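Side-chain contacts in alpha-glucosidase (Bacteroides thetaiotaomicron, PDB 5XFM), which hydrolyses beta-L-arabinopyranosides and alpha-galactosides as a bifunctional, calcium-containing member of glycoside hydrolase family 97: residues H290-G295 with Y445-G450; P284-K289 with D418-A423; G440-Y445 with V484-F489. The protein carries 1 engineered substitution. All blocks are in the same frame, centred on the assembly; numbering follows the deposited sequence.

Interaction 1. Residues H290-G295 with Y445-G450; sequences HDYRFG and YPNYVG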
ATOM      1  N   HIS A 290       9.928  -3.249  21.939  1.00 28.20           N
ATOM      2  CA  HIS A 290       9.892  -4.614  21.419  1.00 25.74           C
ATOM      3  C   HIS A 290      10.662  -4.788  20.119  1.00 24.37           C
ATOM      4  O   HIS A 290      10.688  -3.899  19.265  1.00 23.67           O
ATOM      5  CB  HIS A 290       8.444  -5.059  21.225  1.00 16.35           C
ATOM      6  CG  HIS A 290       7.641  -5.031  22.486  1.00 22.53           C
ATOM      7  ND1 HIS A 290       6.706  -4.053  22.750  1.00 24.64           N
ATOM      8  CD2 HIS A 290       7.645  -5.851  23.564  1.00 22.14           C
ATOM      9  CE1 HIS A 290       6.170  -4.270  23.938  1.00 24.26           C
ATOM     10  NE2 HIS A 290       6.718  -5.357  24.451  1.00 21.53           N
ATOM     11  N   ASP A 291      11.274  -5.959  19.984  1.00 26.47           N
ATOM     12  CA  ASP A 291      12.007  -6.335  18.785  1.00 28.98           C
ATOM     13  C   ASP A 291      11.103  -7.246  17.957  1.00 31.59           C
ATOM     14  O   ASP A 291      11.121  -8.469  18.114  1.00 28.06           O
ATOM     15  CB  ASP A 291      13.316  -7.040  19.156  1.00 25.74           C
ATOM     16  CG  ASP A 291      14.179  -7.370  17.949  1.00 35.88           C
ATOM     17  OD1 ASP A 291      13.924  -6.833  16.848  1.00 37.95           O
ATOM     18  OD2 ASP A 291      15.128  -8.170  18.109  1.00 37.64           O
ATOM     19  N   TYR A 292      10.296  -6.641  17.091  1.00 30.31           N
ATOM     20  CA  TYR A 292       9.253  -7.383  16.387  1.00 21.81           C
ATOM     21  C   TYR A 292       9.857  -8.243  15.292  1.00 23.70           C
ATOM     22  O   TYR A 292      10.646  -7.771  14.471  1.00 25.42           O
ATOM     23  CB  TYR A 292       8.206  -6.433  15.810  1.00 21.66           C
ATOM     24  CG  TYR A 292       7.371  -5.752  16.872  1.00 21.66           C
ATOM     25  CD1 TYR A 292       6.477  -6.472  17.654  1.00 23.46           C
ATOM     26  CD2 TYR A 292       7.492  -4.395  17.103  1.00 20.94           C
ATOM     27  CE1 TYR A 292       5.720  -5.852  18.627  1.00 19.70           C
ATOM     28  CE2 TYR A 292       6.742  -3.767  18.074  1.00 20.02           C
ATOM     29  CZ  TYR A 292       5.859  -4.496  18.830  1.00 18.34           C
ATOM     30  OH  TYR A 292       5.112  -3.856  19.794  1.00 22.59           O
ATOM     31  N   ARG A 293       9.487  -9.516  15.302  1.00 23.39           N
ATOM     32  CA  ARG A 293      10.040 -10.492  14.380  1.00 29.51           C
ATOM     33  C   ARG A 293       9.092 -10.721  13.205  1.00 30.27           C
ATOM     34  O   ARG A 293       7.928 -11.068  13.391  1.00 28.26           O
ATOM     35  CB  ARG A 293      10.324 -11.801  15.120  1.00 31.41           C
ATOM     36  CG  ARG A 293      10.938 -12.904  14.272  1.00 37.46           C
ATOM     37  CD  ARG A 293      11.014 -14.206  15.068  1.00 44.57           C
ATOM     38  NE  ARG A 293      11.615 -15.300  14.309  1.00 44.93           N
ATOM     39  CZ  ARG A 293      11.761 -16.535  14.777  1.00 52.00           C
ATOM     40  NH1 ARG A 293      11.355 -16.833  16.004  1.00 54.01           N
ATOM     41  NH2 ARG A 293      12.321 -17.472  14.024  1.00 55.22           N
ATOM     42  N   PHE A 294       9.585 -10.490  11.993  1.00 26.89           N
ATOM     43  CA  PHE A 294       8.748 -10.653  10.815  1.00 27.28           C
ATOM     44  C   PHE A 294       8.980 -12.020  10.180  1.00 29.20           C
ATOM     45  O   PHE A 294       9.874 -12.761  10.593  1.00 27.21           O
ATOM     46  CB  PHE A 294       9.024  -9.536   9.805  1.00 25.09           C
ATOM     47  CG  PHE A 294       9.163  -8.181  10.436  1.00 27.40           C
ATOM     48  CD1 PHE A 294       8.150  -7.663  11.230  1.00 27.95           C
ATOM     49  CD2 PHE A 294      10.300  -7.419  10.228  1.00 24.02           C
ATOM     50  CE1 PHE A 294       8.279  -6.417  11.816  1.00 24.01           C
ATOM     51  CE2 PHE A 294      10.429  -6.168  10.803  1.00 23.76           C
ATOM     52  CZ  PHE A 294       9.415  -5.667  11.598  1.00 21.87           C
ATOM     53  N   GLY A 295       8.169 -12.355   9.182  1.00 24.85           N
ATOM     54  CA  GLY A 295       8.336 -13.615   8.485  1.00 24.17           C
ATOM     55  C   GLY A 295       7.116 -14.163   7.776  1.00 25.32           C
ATOM     56  O   GLY A 295       6.354 -13.429   7.145  1.00 26.12           O
ATOM     57  N   TYR A 445       4.365   4.019  12.635  1.00 21.07           N
ATOM     58  CA  TYR A 445       4.046   3.030  13.680  1.00 19.45           C
ATOM     59  C   TYR A 445       4.967   1.801  13.668  1.00 17.88           C
ATOM     60  O   TYR A 445       4.853   0.948  12.787  1.00 16.84           O
ATOM     61  CB  TYR A 445       2.596   2.563  13.535  1.00 18.95           C
ATOM     62  CG  TYR A 445       1.594   3.691  13.446  1.00 24.97           C
ATOM     63  CD1 TYR A 445       1.144   4.341  14.589  1.00 21.39           C
ATOM     64  CD2 TYR A 445       1.111   4.117  12.212  1.00 15.70           C
ATOM     65  CE1 TYR A 445       0.228   5.374  14.507  1.00 22.36           C
ATOM     66  CE2 TYR A 445       0.204   5.141  12.121  1.00 14.64           C
ATOM     67  CZ  TYR A 445      -0.235   5.769  13.266  1.00 24.07           C
ATOM     68  OH  TYR A 445      -1.145   6.798  13.167  1.00 33.39           O
ATOM     69  N   PRO A 446       5.843   1.684  14.679  1.00 19.16           N
ATOM     70  CA  PRO A 446       6.857   0.621  14.787  1.00 21.02           C
ATOM     71  C   PRO A 446       6.293  -0.798  14.720  1.00 19.54           C
ATOM     72  O   PRO A 446       7.006  -1.703  14.284  1.00 26.97           O
ATOM     73  CB  PRO A 446       7.483   0.869  16.165  1.00 19.65           C
ATOM     74  CG  PRO A 446       7.232   2.311  16.448  1.00 25.65           C
ATOM     75  CD  PRO A 446       5.918   2.641  15.797  1.00 22.14           C
ATOM     76  N   ASN A 447       5.049  -0.993  15.147  1.00 15.52           N
ATOM     77  CA  ASN A 447       4.461  -2.336  15.183  1.00 21.88           C
ATOM     78  C   ASN A 447       3.465  -2.602  14.052  1.00 18.39           C
ATOM     79  O   ASN A 447       2.809  -3.638  14.018  1.00 15.45           O
ATOM     80  CB  ASN A 447       3.791  -2.587  16.540  1.00 18.70           C
ATOM     81  CG  ASN A 447       2.759  -1.528  16.895  1.00 17.73           C
ATOM     82  OD1 ASN A 447       2.956  -0.334  16.649  1.00 17.36           O
ATOM     83  ND2 ASN A 447       1.664  -1.960  17.495  1.00 12.66           N
ATOM     84  N   TYR A 448       3.378  -1.670  13.111  1.00 21.56           N
ATOM     85  CA  TYR A 448       2.537  -1.862  11.941  1.00 19.07           C
ATOM     86  C   TYR A 448       3.186  -2.852  10.978  1.00 17.04           C
ATOM     87  O   TYR A 448       4.330  -2.677  10.585  1.00 14.12           O
ATOM     88  CB  TYR A 448       2.272  -0.525  11.243  1.00 17.42           C
ATOM     89  CG  TYR A 448       1.652  -0.692   9.881  1.00 21.35           C
ATOM     90  CD1 TYR A 448       0.318  -1.061   9.743  1.00 22.12           C
ATOM     91  CD2 TYR A 448       2.403  -0.498   8.732  1.00 18.75           C
ATOM     92  CE1 TYR A 448      -0.254  -1.229   8.499  1.00 18.94           C
ATOM     93  CE2 TYR A 448       1.842  -0.662   7.483  1.00 22.53           C
ATOM     94  CZ  TYR A 448       0.515  -1.025   7.371  1.00 23.31           C
ATOM     95  OH  TYR A 448      -0.035  -1.189   6.123  1.00 19.65           O
ATOM     96  N   VAL A 449       2.471  -3.916  10.620  1.00 22.31           N
ATOM     97  CA  VAL A 449       3.056  -4.914   9.725  1.00 21.65           C
ATOM     98  C   VAL A 449       2.197  -5.240   8.493  1.00 21.47           C
ATOM     99  O   VAL A 449       2.214  -6.368   7.997  1.00 25.89           O
ATOM    100  CB  VAL A 449       3.376  -6.218  10.479  1.00 22.32           C
ATOM    101  CG1 VAL A 449       4.465  -5.963  11.527  1.00 21.17           C
ATOM    102  CG2 VAL A 449       2.121  -6.806  11.115  1.00 22.30           C
ATOM    103  N   GLY A 450       1.456  -4.253   7.993  1.00 17.44           N
ATOM    104  CA  GLY A 450       0.784  -4.412   6.719  1.00 20.65           C
ATOM    105  C   GLY A 450      -0.713  -4.187   6.704  1.00 22.14           C
ATOM    106  O   GLY A 450      -1.373  -4.216   7.744  1.00 27.34           O
TER

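Interaction 2. Residues P284-K289 with D418-A423; sequences PLYETK and DILSDA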
ATOM      1  N   PRO A 284       8.412   8.480  13.115  1.00 21.60           N
ATOM      2  CA  PRO A 284       7.739   7.637  14.114  1.00 25.78           C
ATOM      3  C   PRO A 284       7.010   8.457  15.171  1.00 22.10           C
ATOM      4  O   PRO A 284       7.535   9.467  15.637  1.00 24.25           O
ATOM      5  CB  PRO A 284       8.893   6.844  14.734  1.00 25.35           C
ATOM      6  CG  PRO A 284       9.885   6.728  13.633  1.00 22.67           C
ATOM      7  CD  PRO A 284       9.794   8.029  12.865  1.00 26.84           C
ATOM      8  N   LEU A 285       5.811   8.020  15.539  1.00 25.48           N
ATOM      9  CA  LEU A 285       5.001   8.727  16.527  1.00 21.51           C
ATOM     10  C   LEU A 285       5.200   8.155  17.928  1.00 21.76           C
ATOM     11  O   LEU A 285       4.750   8.741  18.915  1.00 20.92           O
ATOM     12  CB  LEU A 285       3.528   8.684  16.132  1.00 21.97           C
ATOM     13  CG  LEU A 285       3.217   9.563  14.913  1.00 29.74           C
ATOM     14  CD1 LEU A 285       1.853   9.236  14.323  1.00 20.65           C
ATOM     15  CD2 LEU A 285       3.326  11.048  15.258  1.00 21.78           C
ATOM     16  N   TYR A 286       5.882   7.015  18.009  1.00 14.37           N
ATOM     17  CA  TYR A 286       6.337   6.490  19.291  1.00 20.29           C
ATOM     18  C   TYR A 286       7.522   5.549  19.105  1.00 22.85           C
ATOM     19  O   TYR A 286       7.836   5.120  17.994  1.00 18.95           O
ATOM     20  CB  TYR A 286       5.207   5.796  20.074  1.00 15.42           C
ATOM     21  CG  TYR A 286       4.382   4.763  19.336  1.00 18.87           C
ATOM     22  CD1 TYR A 286       3.213   5.127  18.681  1.00 15.70           C
ATOM     23  CD2 TYR A 286       4.744   3.418  19.330  1.00 19.83           C
ATOM     24  CE1 TYR A 286       2.439   4.195  18.021  1.00 21.79           C
ATOM     25  CE2 TYR A 286       3.968   2.469  18.669  1.00 21.37           C
ATOM     26  CZ  TYR A 286       2.820   2.869  18.015  1.00 16.63           C
ATOM     27  OH  TYR A 286       2.041   1.955  17.350  1.00 16.75           O
ATOM     28  N   GLU A 287       8.218   5.306  20.210  1.00 24.91           N
ATOM     29  CA  GLU A 287       9.356   4.411  20.242  1.00 25.62           C
ATOM     30  C   GLU A 287       8.852   3.080  20.787  1.00 29.10           C
ATOM     31  O   GLU A 287       7.935   3.057  21.616  1.00 22.44           O
ATOM     32  CB  GLU A 287      10.459   4.981  21.141  1.00 30.24           C
ATOM     33  CG  GLU A 287      11.156   6.254  20.616  1.00 42.33           C
ATOM     34  CD  GLU A 287      12.100   6.028  19.445  1.00 48.99           C
ATOM     35  OE1 GLU A 287      13.304   6.336  19.587  1.00 55.27           O
ATOM     36  OE2 GLU A 287      11.642   5.573  18.375  1.00 48.67           O
ATOM     37  N   THR A 288       9.397   1.969  20.307  1.00 23.05           N
ATOM     38  CA  THR A 288       8.986   0.684  20.847  1.00 23.32           C
ATOM     39  C   THR A 288      10.099   0.020  21.655  1.00 22.27           C
ATOM     40  O   THR A 288      11.279   0.187  21.358  1.00 22.31           O
ATOM     41  CB  THR A 288       8.512  -0.275  19.742  1.00 20.07           C
ATOM     42  OG1 THR A 288       7.942  -1.450  20.341  1.00 28.40           O
ATOM     43  CG2 THR A 288       9.660  -0.663  18.829  1.00 21.42           C
ATOM     44  N   LYS A 289       9.704  -0.725  22.681  1.00 27.18           N
ATOM     45  CA  LYS A 289      10.634  -1.511  23.483  1.00 27.55           C
ATOM     46  C   LYS A 289      10.756  -2.926  22.926  1.00 24.13           C
ATOM     47  O   LYS A 289      11.586  -3.714  23.378  1.00 24.36           O
ATOM     48  CB  LYS A 289      10.164  -1.586  24.940  1.00 28.15           C
ATOM     49  CG  LYS A 289      10.040  -0.245  25.649  1.00 43.55           C
ATOM     50  CD  LYS A 289       9.462  -0.417  27.054  1.00 54.07           C
ATOM     51  CE  LYS A 289       9.227   0.925  27.739  1.00 45.56           C
ATOM     52  NZ  LYS A 289      10.282   1.914  27.371  1.00 49.18           N
ATOM     53  N   ASP A 418      -5.171   4.343  17.827  1.00 16.59           N
ATOM     54  CA  ASP A 418      -5.301   3.853  19.202  1.00 23.86           C
ATOM     55  C   ASP A 418      -5.110   2.326  19.298  1.00 20.32           C
ATOM     56  O   ASP A 418      -4.496   1.825  20.255  1.00 18.00           O
ATOM     57  CB  ASP A 418      -6.658   4.258  19.792  1.00 19.56           C
ATOM     58  CG  ASP A 418      -6.816   5.768  19.911  1.00 21.19           C
ATOM     59  OD1 ASP A 418      -5.806   6.488  19.762  1.00 31.66           O
ATOM     60  OD2 ASP A 418      -7.938   6.239  20.183  1.00 19.65           O
ATOM     61  N   ILE A 419      -5.622   1.598  18.309  1.00 17.26           N
ATOM     62  CA  ILE A 419      -5.432   0.152  18.282  1.00 22.55           C
ATOM     63  C   ILE A 419      -3.945  -0.164  18.159  1.00 23.47           C
ATOM     64  O   ILE A 419      -3.412  -0.996  18.908  1.00 21.43           O
ATOM     65  CB  ILE A 419      -6.198  -0.517  17.122  1.00 19.99           C
ATOM     66  CG1 ILE A 419      -7.700  -0.512  17.395  1.00 15.60           C
ATOM     67  CG2 ILE A 419      -5.724  -1.943  16.920  1.00 18.91           C
ATOM     68  CD1 ILE A 419      -8.533  -0.947  16.192  1.00 17.97           C
ATOM     69  N   LEU A 420      -3.272   0.518  17.236  1.00 16.70           N
ATOM     70  CA  LEU A 420      -1.828   0.327  17.076  1.00 20.67           C
ATOM     71  C   LEU A 420      -1.026   0.624  18.350  1.00 23.36           C
ATOM     72  O   LEU A 420      -0.049  -0.075  18.665  1.00 19.14           O
ATOM     73  CB  LEU A 420      -1.300   1.194  15.928  1.00 17.76           C
ATOM     74  CG  LEU A 420      -1.420   0.558  14.544  1.00 20.72           C
ATOM     75  CD1 LEU A 420      -1.271   1.583  13.427  1.00 20.41           C
ATOM     76  CD2 LEU A 420      -0.338  -0.504  14.433  1.00 21.72           C
ATOM     77  N   SER A 421      -1.434   1.666  19.065  1.00 18.88           N
ATOM     78  CA  SER A 421      -0.708   2.133  20.239  1.00 23.67           C
ATOM     79  C   SER A 421      -0.878   1.159  21.430  1.00 19.26           C
ATOM     80  O   SER A 421       0.100   0.796  22.103  1.00 20.87           O
ATOM     81  CB  SER A 421      -1.175   3.546  20.599  1.00 20.09           C
ATOM     82  OG  SER A 421      -0.382   4.116  21.615  1.00 16.46           O
ATOM     83  N   ASP A 422      -2.117   0.745  21.695  1.00 24.78           N
ATOM     84  CA  ASP A 422      -2.367  -0.257  22.744  1.00 19.61           C
ATOM     85  C   ASP A 422      -1.655  -1.580  22.399  1.00 18.34           C
ATOM     86  O   ASP A 422      -1.063  -2.256  23.265  1.00 19.40           O
ATOM     87  CB  ASP A 422      -3.869  -0.482  22.929  1.00 15.59           C
ATOM     88  CG  ASP A 422      -4.565   0.698  23.606  1.00 20.44           C
ATOM     89  OD1 ASP A 422      -3.881   1.509  24.274  1.00 18.97           O
ATOM     90  OD2 ASP A 422      -5.800   0.812  23.474  1.00 18.85           O
ATOM     91  N   ALA A 423      -1.715  -1.935  21.119  1.00 19.57           N
ATOM     92  CA  ALA A 423      -1.031  -3.119  20.624  1.00 19.47           C
ATOM     93  C   ALA A 423       0.446  -3.065  20.953  1.00 16.66           C
ATOM     94  O   ALA A 423       0.989  -4.014  21.523  1.00 16.99           O
ATOM     95  CB  ALA A 423      -1.225  -3.267  19.122  1.00 18.07           C
TER

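Interaction 3. Residues G440-Y445 with V484-F489; sequences GWERMY and VGSMEF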
ATOM      1  N   GLY A 440       2.146   5.934   4.878  1.00 17.48           N
ATOM      2  CA  GLY A 440       3.436   6.084   5.523  1.00 19.02           C
ATOM      3  C   GLY A 440       3.444   5.399   6.880  1.00 19.12           C
ATOM      4  O   GLY A 440       4.253   5.731   7.748  1.00 16.73           O
ATOM      5  N   TRP A 441       2.536   4.446   7.070  1.00 14.02           N
ATOM      6  CA  TRP A 441       2.308   3.877   8.394  1.00 19.08           C
ATOM      7  C   TRP A 441       3.446   3.004   8.961  1.00 19.98           C
ATOM      8  O   TRP A 441       3.581   2.907  10.183  1.00 17.39           O
ATOM      9  CB  TRP A 441       0.990   3.085   8.384  1.00 18.94           C
ATOM     10  CG  TRP A 441      -0.220   3.993   8.384  1.00 17.58           C
ATOM     11  CD1 TRP A 441      -0.219   5.352   8.236  1.00 15.23           C
ATOM     12  CD2 TRP A 441      -1.588   3.615   8.594  1.00 18.60           C
ATOM     13  NE1 TRP A 441      -1.499   5.838   8.318  1.00 21.06           N
ATOM     14  CE2 TRP A 441      -2.360   4.795   8.537  1.00 19.18           C
ATOM     15  CE3 TRP A 441      -2.238   2.395   8.818  1.00 19.37           C
ATOM     16  CZ2 TRP A 441      -3.747   4.791   8.696  1.00 14.54           C
ATOM     17  CZ3 TRP A 441      -3.615   2.392   8.976  1.00 15.58           C
ATOM     18  CH2 TRP A 441      -4.355   3.582   8.912  1.00 16.69           C
ATOM     19  N   GLU A 442       4.286   2.422   8.103  1.00 14.64           N
ATOM     20  CA  GLU A 442       5.424   1.625   8.577  1.00 12.71           C
ATOM     21  C   GLU A 442       6.390   2.471   9.412  1.00 24.68           C
ATOM     22  O   GLU A 442       6.883   2.030  10.457  1.00 22.50           O
ATOM     23  CB  GLU A 442       6.194   1.004   7.400  1.00 15.30           C
ATOM     24  CG  GLU A 442       5.461  -0.092   6.615  1.00 21.84           C
ATOM     25  CD  GLU A 442       4.698   0.444   5.415  1.00 24.52           C
ATOM     26  OE1 GLU A 442       4.422   1.665   5.383  1.00 25.69           O
ATOM     27  OE2 GLU A 442       4.389  -0.352   4.497  1.00 14.77           O
ATOM     28  N   ARG A 443       6.652   3.691   8.955  1.00 18.45           N
ATOM     29  CA  ARG A 443       7.538   4.585   9.675  1.00 14.44           C
ATOM     30  C   ARG A 443       6.811   5.204  10.857  1.00 21.72           C
ATOM     31  O   ARG A 443       7.372   5.314  11.943  1.00 23.91           O
ATOM     32  CB  ARG A 443       8.081   5.682   8.759  1.00 25.78           C
ATOM     33  CG  ARG A 443       9.140   6.542   9.422  1.00 19.89           C
ATOM     34  CD  ARG A 443      10.140   7.056   8.412  1.00 21.23           C
ATOM     35  NE  ARG A 443      11.161   7.886   9.046  1.00 28.41           N
ATOM     36  CZ  ARG A 443      12.262   7.393   9.608  1.00 33.55           C
ATOM     37  NH1 ARG A 443      12.468   6.078   9.621  1.00 26.48           N
ATOM     38  NH2 ARG A 443      13.154   8.208  10.163  1.00 29.52           N
ATOM     39  N   MET A 444       5.568   5.623  10.644  1.00 14.64           N
ATOM     40  CA  MET A 444       4.811   6.252  11.716  1.00 19.33           C
ATOM     41  C   MET A 444       4.571   5.313  12.908  1.00 22.40           C
ATOM     42  O   MET A 444       4.600   5.762  14.056  1.00 19.20           O
ATOM     43  CB  MET A 444       3.489   6.788  11.178  1.00 14.90           C
ATOM     44  CG  MET A 444       3.680   7.934  10.206  1.00 19.61           C
ATOM     45  SD  MET A 444       2.310   8.205   9.078  1.00 16.95           S
ATOM     46  CE  MET A 444       1.073   8.876  10.184  1.00 15.84           C
ATOM     47  N   TYR A 445       4.365   4.019  12.635  1.00 21.07           N
ATOM     48  CA  TYR A 445       4.046   3.030  13.680  1.00 19.45           C
ATOM     49  C   TYR A 445       4.967   1.801  13.668  1.00 17.88           C
ATOM     50  O   TYR A 445       4.853   0.948  12.787  1.00 16.84           O
ATOM     51  CB  TYR A 445       2.596   2.563  13.535  1.00 18.95           C
ATOM     52  CG  TYR A 445       1.594   3.691  13.446  1.00 24.97           C
ATOM     53  CD1 TYR A 445       1.144   4.341  14.589  1.00 21.39           C
ATOM     54  CD2 TYR A 445       1.111   4.117  12.212  1.00 15.70           C
ATOM     55  CE1 TYR A 445       0.228   5.374  14.507  1.00 22.36           C
ATOM     56  CE2 TYR A 445       0.204   5.141  12.121  1.00 14.64           C
ATOM     57  CZ  TYR A 445      -0.235   5.769  13.266  1.00 24.07           C
ATOM     58  OH  TYR A 445      -1.145   6.798  13.167  1.00 33.39           O
ATOM     59  N   VAL A 484       3.435   2.384  -2.579  1.00 19.75           N
ATOM     60  CA  VAL A 484       3.353   3.352  -1.489  1.00 17.14           C
ATOM     61  C   VAL A 484       3.217   2.692  -0.122  1.00 23.16           C
ATOM     62  O   VAL A 484       3.156   3.386   0.894  1.00 25.63           O
ATOM     63  CB  VAL A 484       2.162   4.324  -1.668  1.00 17.62           C
ATOM     64  CG1 VAL A 484       2.276   5.076  -2.991  1.00 15.13           C
ATOM     65  CG2 VAL A 484       0.850   3.570  -1.587  1.00 15.32           C
ATOM     66  N   GLY A 485       3.157   1.364  -0.080  1.00 20.22           N
ATOM     67  CA  GLY A 485       3.007   0.698   1.201  1.00 20.41           C
ATOM     68  C   GLY A 485       2.800  -0.805   1.192  1.00 23.01           C
ATOM     69  O   GLY A 485       2.455  -1.398   0.164  1.00 21.46           O
ATOM     70  N   SER A 486       2.994  -1.411   2.363  1.00 25.31           N
ATOM     71  CA  SER A 486       2.835  -2.850   2.540  1.00 19.32           C
ATOM     72  C   SER A 486       1.462  -3.319   2.107  1.00 15.83           C
ATOM     73  O   SER A 486       0.443  -2.721   2.457  1.00 24.93           O
ATOM     74  CB  SER A 486       3.072  -3.253   3.998  1.00 21.61           C
ATOM     75  OG  SER A 486       4.413  -3.061   4.384  1.00 19.21           O
ATOM     76  N   MET A 487       1.449  -4.411   1.354  1.00 13.65           N
ATOM     77  CA  MET A 487       0.216  -4.995   0.842  1.00 15.87           C
ATOM     78  C   MET A 487       0.095  -6.460   1.255  1.00 14.25           C
ATOM     79  O   MET A 487       0.828  -7.315   0.754  1.00 13.23           O
ATOM     80  CB  MET A 487       0.174  -4.865  -0.678  1.00 16.77           C
ATOM     81  CG  MET A 487      -1.107  -5.324  -1.327  1.00 17.74           C
ATOM     82  SD  MET A 487      -1.019  -5.068  -3.106  1.00 17.81           S
ATOM     83  CE  MET A 487       0.269  -6.228  -3.562  1.00 16.14           C
ATOM     84  N   GLU A 488      -0.811  -6.742   2.184  1.00 14.23           N
ATOM     85  CA  GLU A 488      -1.002  -8.105   2.680  1.00 21.16           C
ATOM     86  C   GLU A 488      -1.943  -8.843   1.744  1.00 21.41           C
ATOM     87  O   GLU A 488      -3.157  -8.869   1.957  1.00 22.03           O
ATOM     88  CB  GLU A 488      -1.560  -8.104   4.104  1.00 15.47           C
ATOM     89  CG  GLU A 488      -0.644  -8.777   5.108  1.00 25.97           C
ATOM     90  CD  GLU A 488      -0.778 -10.300   5.114  1.00 36.47           C
ATOM     91  OE1 GLU A 488      -1.873 -10.814   4.806  1.00 33.34           O
ATOM     92  OE2 GLU A 488       0.220 -10.991   5.408  1.00 53.20           O
ATOM     93  N   PHE A 489      -1.377  -9.429   0.695  1.00 21.25           N
ATOM     94  CA  PHE A 489      -2.172  -9.933  -0.419  1.00 21.03           C
ATOM     95  C   PHE A 489      -2.640 -11.377  -0.214  1.00 18.29           C
ATOM     96  O   PHE A 489      -3.688 -11.774  -0.723  1.00 25.79           O
ATOM     97  CB  PHE A 489      -1.368  -9.815  -1.722  1.00 25.31           C
ATOM     98  CG  PHE A 489      -2.137 -10.211  -2.950  1.00 19.64           C
ATOM     99  CD1 PHE A 489      -2.992  -9.313  -3.567  1.00 21.03           C
ATOM    100  CD2 PHE A 489      -2.003 -11.481  -3.487  1.00 23.94           C
ATOM    101  CE1 PHE A 489      -3.707  -9.674  -4.700  1.00 22.47           C
ATOM    102  CE2 PHE A 489      -2.713 -11.850  -4.617  1.00 25.52           C
ATOM    103  CZ  PHE A 489      -3.565 -10.941  -5.226  1.00 22.80           C
TER
HETATM  104  O   HOH W   1       2.705   3.286   3.866  1.00 23.52           O

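Interaction 1. Residues H290-G295 with Y445-G450
Tyr292 lays its ring alongside Asn447, and this is the close part of the contact: CE2 of Tyr292 comes to 3.5 Å from CB of Asn447, and the phenol OH of Tyr292 is still 3.7 Å from that same CB. The two side chains run side by side and point the same way, the ring and amide planes only 27° apart. The backbone sets CB of Asn447 against the ring, and the rarer first torsion, with CG between the backbone N and the carbonyl carbon (chi1 55°), sends the amide on past it toward helix 410-425. There OD1 meets Tyr286 OH, while ND2 serves the carbonyl oxygens of Leu420 and Leu428. The Tyr292 hydroxyl turns to Asp424 of that helix.

The second half is looser. Phe294 reaches Val449 through the CD1-CE1 side of its ring, CE1 lying 3.9 Å from CG1 of Val449, and the neighbouring Tyr292 O sits over the centre of the Phe294 ring, 3.7 Å above its plane. Met429 of strand 429-432 fills in against Tyr292, Phe294 and Val449 together. Toward the solvent the cover thins: Asp291 and Arg293 are exposed, whereas Asn447 and Val449 are buried.

Both segments lead into barrel strands, 295-299 and 448-451, so the contact sits at the N-terminal end of the parallel beta barrel. A type I turn, closed by Tyr448 N to Tyr445 O at 3.0 Å, presents Asn447. The two segments meet mainly through van der Waals contact, while the hydrogen bonds of the Tyr292 hydroxyl and the Asn447 amide go to third partners.

Interaction 2. Residues P284-K289 with D418-A423
Helix 410-425 is the helix of a beta-alpha-beta crossover in the TIM barrel, joining strands 399-403 and 429-432, and the loop 284-289 runs past the flank of the helix that borders the 445-448 turn, on the way to strand 295-299. One residue of the loop makes the contact. Tyr286 drops its ring toward the helix and sets its hydroxyl beside the Leu420-Ser421 peptide: OH of Tyr286 lies 3.2 Å from O of Leu420 and 3.9 Å from N of Ser421. The same OH rests 3.7 Å from CB of Leu420. Further up the ring, CE1 of Tyr286 only just reaches CB of Ser421, at 4.5 Å. With chi1 at 50°, CG of Tyr286 is tucked between its own backbone N and carbonyl carbon, and the ring is thereby swung off the loop and onto the helix.

The hydroxyl finds its bond outside these two segments, in OD1 of Asn447, whose ND2 in turn holds the carbonyl oxygen of Leu420; the asparagine therefore bridges loop and helix. Pro446 packs against Tyr286 as well. Leu420 is buried, its side chain set against Val430 and Phe432 of the barrel, while Ser421 lies at the more open margin. Segment 418-423 is regular helix throughout. A little further along, Thr288 OG1 bonds to Asp424. The two segments thus touch without a hydrogen bond of their own; Asn447, bonded to both the Tyr286 hydroxyl and Leu420 O, probably holds those two oxygens in place.

Interaction 3. Residues G440-Y445 with V484-F489
Glu442 grips Ser486 with a single carboxylate oxygen. Its OE2 accepts the backbone N-H of Ser486 at 2.8 Å from N, an N-H...O angle of 154°, the donor arriving nearly in line with the C-O bond. OE2 also takes the hydroxyl, Ser486 OG, at 2.7 Å on its anti lone pair. The bend at chi2 of Glu442 (93°) brings the carboxylate round to this backbone corner. Its other oxygen, OE1, receives a bond from Trp279 NE1 and another from a water, 2.8 Å away.

That water ties in both backbones: it accepts from Gly440 N at 2.9 Å and donates to Val484 O at 3.0 Å, so it links the N-cap of helix 441-444 to the loop. Beyond the polar core, OE2 of Glu442 lies 3.7 Å from C of Gly485. Tyr448 packs against Glu442 from the adjoining strand, and Gln523 gives the Ser486 hydroxyl a second partner.

A leucine in place of Glu442 would probably leave the N-H and hydroxyl of Ser486 without their shared acceptor and deprive the bridging water and Trp279 of a mate. All of this is buried, about 6 Å from the centre of the chain measured centre to centre, joining the short helix before strand 448-451 to the 484-489 loop; four donors converge on one carboxylate, which fixes its tilt and position.

Overall arrangement
Following the chain from the N terminus, the loop after helix 277-280 supplies 284-289 and then 290-295 before entering barrel strand 295-299. Interaction 2 closes first, when the chain returns along helix 410-425. Interaction 1 closes at 445-450, and since its first segment lies inside the loop closed by interaction 2, the two cross. Interaction 3 opens at 440-445, shares Tyr445 with interaction 1, and closes at 484-489; it too crosses interaction 1 but follows interaction 2 in series. Asn447 joins interactions 1 and 2, and a backbone bond from Leu285 to Met444 joins 2 and 3. Together they tie the loop before strand 295-299, helix 410-425, helix 441-444 with strand 448-451, and the 484-489 loop.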